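Long-range contact in putative NADH Oxidase (Clostridium acetobutylicum, PDB 3E10), which binds flavin mononucleotide and, as a member of the nitroreductase family, is probably an FMN-dependent oxidoreductase: residues 23-27 against 103-109. Residues are numbered along the deposited sequence; the frame is centred on the assembly and turned at random.
Sequences KIEKL and EAAYLDL
Residues 23-27 form one turn and a little more of helix 21-32, and they face the C-terminal end of helix 89-106. The two segments run in opposite senses, with CA atoms 6.0 Å apart for Leu27 and Glu103 and 7.1 Å for Lys23 and Leu107. Helical geometry breaks at Leu107. Asp108 follows with positive phi (67°/25°) as the C-prime residue of a Schellman motif, in which Leu109 N bonds Ala104 O (2.9 Å) and Asp108 N bonds Ala105 O (3.0 Å).

Leaving its helix as m and then fully extended (ttt), Lys23 lays its methylenes along Leu107 and Leu109 (CD to Leu107 CB 4.0 Å) and brings NZ to the carbonyl Leu107 O at 2.8 Å. The same ammonium reaches Asp108 OD2 through a water and also bonds the hydroxyl of Tyr146.

Leu27, Leu107 and Leu109 all adopt the mt rotamer. Leu27 wedges CD2 against Ala104 (CB 3.9 Å) and Leu107 CD1 (4.2 Å), while its CD1 meets Leu109 CD1 at 4.3 Å; Val144 of strand 136-145 touches both Leu27 and Leu109. At the outer margin, Lys26 CB packs on Leu107 CD1 (3.9 Å), and a water joins Lys26 O to Glu103 OE2, weakly on the glutamate side.

Here antiparallel helices pack over the sheet of an FMN-binding nitroreductase-type alpha/beta fold, with a lysine meeting a Schellman-capped C-terminus.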
loop_
_atom_site.group_PDB
_atom_site.type_symbol
_atom_site.label_atom_id
_atom_site.label_comp_id
_atom_site.label_asym_id
_atom_site.label_seq_id
_atom_site.Cartn_x
_atom_site.Cartn_y
_atom_site.Cartn_z
ATOM N N LYS B 23 20.587 1.039 6.173
ATOM C CA LYS B 23 19.521 1.081 5.182
ATOM C C LYS B 23 18.494 -0.016 5.443
ATOM O O LYS B 23 17.297 0.217 5.304
ATOM C CB LYS B 23 20.095 0.957 3.764
ATOM C CG LYS B 23 20.830 2.228 3.330
ATOM C CD LYS B 23 21.184 2.268 1.852
ATOM C CE LYS B 23 21.926 3.555 1.491
ATOM N NZ LYS B 23 22.157 3.690 0.019
ATOM N N ILE B 24 18.972 -1.190 5.857
ATOM C CA ILE B 24 18.046 -2.263 6.220
ATOM C C ILE B 24 17.105 -1.760 7.313
ATOM O O ILE B 24 15.896 -1.954 7.230
ATOM C CB ILE B 24 18.751 -3.549 6.674
ATOM C CG1 ILE B 24 19.681 -4.051 5.567
ATOM C CG2 ILE B 24 17.716 -4.624 7.043
ATOM C CD1 ILE B 24 20.471 -5.313 5.909
ATOM N N GLU B 25 17.669 -1.141 8.344
ATOM C CA GLU B 25 16.844 -0.645 9.439
ATOM C C GLU B 25 15.818 0.385 8.964
ATOM O O GLU B 25 14.660 0.383 9.396
ATOM C CB GLU B 25 17.707 -0.042 10.554
ATOM C CG GLU B 25 16.868 0.370 11.765
ATOM C CD GLU B 25 17.672 0.788 12.958
ATOM O OE1 GLU B 25 18.530 0.005 13.413
ATOM O OE2 GLU B 25 17.417 1.905 13.431
ATOM N N LYS B 26 16.248 1.302 8.111
ATOM C CA LYS B 26 15.350 2.303 7.563
ATOM C C LYS B 26 14.193 1.684 6.772
ATOM O O LYS B 26 13.073 2.179 6.830
ATOM C CB LYS B 26 16.132 3.297 6.701
ATOM C CG LYS B 26 17.042 4.183 7.547
ATOM C CD LYS B 26 18.157 4.809 6.770
ATOM C CE LYS B 26 18.867 5.825 7.638
ATOM N NZ LYS B 26 17.970 6.995 7.911
ATOM N N LEU B 27 14.469 0.625 6.010
ATOM C CA LEU B 27 13.374 -0.050 5.287
ATOM C C LEU B 27 12.314 -0.592 6.251
ATOM O O LEU B 27 11.108 -0.497 5.992
ATOM C CB LEU B 27 13.927 -1.181 4.433
ATOM C CG LEU B 27 14.842 -0.790 3.261
ATOM C CD1 LEU B 27 15.485 -2.045 2.627
ATOM C CD2 LEU B 27 14.146 0.084 2.244
ATOM N N GLU B 103 10.737 3.708 0.353
ATOM C CA GLU B 103 11.945 3.969 1.122
ATOM C C GLU B 103 13.172 3.417 0.385
ATOM O O GLU B 103 14.230 4.050 0.358
ATOM C CB GLU B 103 11.844 3.407 2.518
ATOM C CG GLU B 103 13.036 3.700 3.448
ATOM C CD GLU B 103 13.146 5.146 3.911
ATOM O OE1 GLU B 103 12.199 5.936 3.720
ATOM O OE2 GLU B 103 14.190 5.461 4.520
ATOM N N ALA B 104 13.025 2.239 -0.238
ATOM C CA ALA B 104 14.140 1.696 -1.012
ATOM C C ALA B 104 14.584 2.670 -2.087
ATOM O O ALA B 104 15.791 2.971 -2.209
ATOM C CB ALA B 104 13.770 0.333 -1.603
ATOM N N ALA B 105 13.627 3.180 -2.867
ATOM C CA ALA B 105 13.944 4.140 -3.928
ATOM C C ALA B 105 14.613 5.388 -3.331
ATOM O O ALA B 105 15.608 5.906 -3.894
ATOM C CB ALA B 105 12.710 4.474 -4.740
ATOM N N TYR B 106 14.097 5.862 -2.191
ATOM C CA TYR B 106 14.684 7.015 -1.491
ATOM C C TYR B 106 16.167 6.798 -1.152
ATOM O O TYR B 106 16.976 7.733 -1.246
ATOM C CB TYR B 106 13.842 7.332 -0.264
ATOM C CG TYR B 106 14.443 8.381 0.630
ATOM C CD1 TYR B 106 14.433 9.705 0.265
ATOM C CD2 TYR B 106 15.038 8.028 1.830
ATOM C CE1 TYR B 106 15.024 10.680 1.101
ATOM C CE2 TYR B 106 15.588 8.961 2.657
ATOM C CZ TYR B 106 15.581 10.269 2.297
ATOM O OH TYR B 106 16.184 11.182 3.155
ATOM N N LEU B 107 16.513 5.564 -0.777
ATOM C CA LEU B 107 17.863 5.168 -0.408
ATOM C C LEU B 107 18.720 4.694 -1.581
ATOM O O LEU B 107 19.763 4.112 -1.379
ATOM C CB LEU B 107 17.760 4.070 0.671
ATOM C CG LEU B 107 17.056 4.464 1.966
ATOM C CD1 LEU B 107 16.853 3.231 2.878
ATOM C CD2 LEU B 107 17.805 5.597 2.712
ATOM N N ASP B 108 18.265 4.937 -2.803
ATOM C CA ASP B 108 19.026 4.598 -4.004
ATOM C C ASP B 108 19.176 3.092 -4.186
ATOM O O ASP B 108 20.090 2.604 -4.856
ATOM C CB ASP B 108 20.403 5.299 -4.005
ATOM C CG ASP B 108 20.291 6.812 -3.902
ATOM O OD1 ASP B 108 19.552 7.405 -4.691
ATOM O OD2 ASP B 108 20.942 7.390 -3.010
ATOM N N LEU B 109 18.229 2.354 -3.619
ATOM C CA LEU B 109 18.154 0.908 -3.759
ATOM C C LEU B 109 17.083 0.573 -4.792
ATOM O O LEU B 109 16.186 1.382 -5.066
ATOM C CB LEU B 109 17.795 0.265 -2.427
ATOM C CG LEU B 109 18.823 0.406 -1.307
ATOM C CD1 LEU B 109 18.191 -0.077 -0.025
ATOM C CD2 LEU B 109 20.075 -0.382 -1.624
HETATM O O HOH W 1 23.115 6.017 -1.673
HETATM O O HOH W 2 15.527 7.384 5.554
HETATM O O HOH W 3 12.882 4.932 7.491
#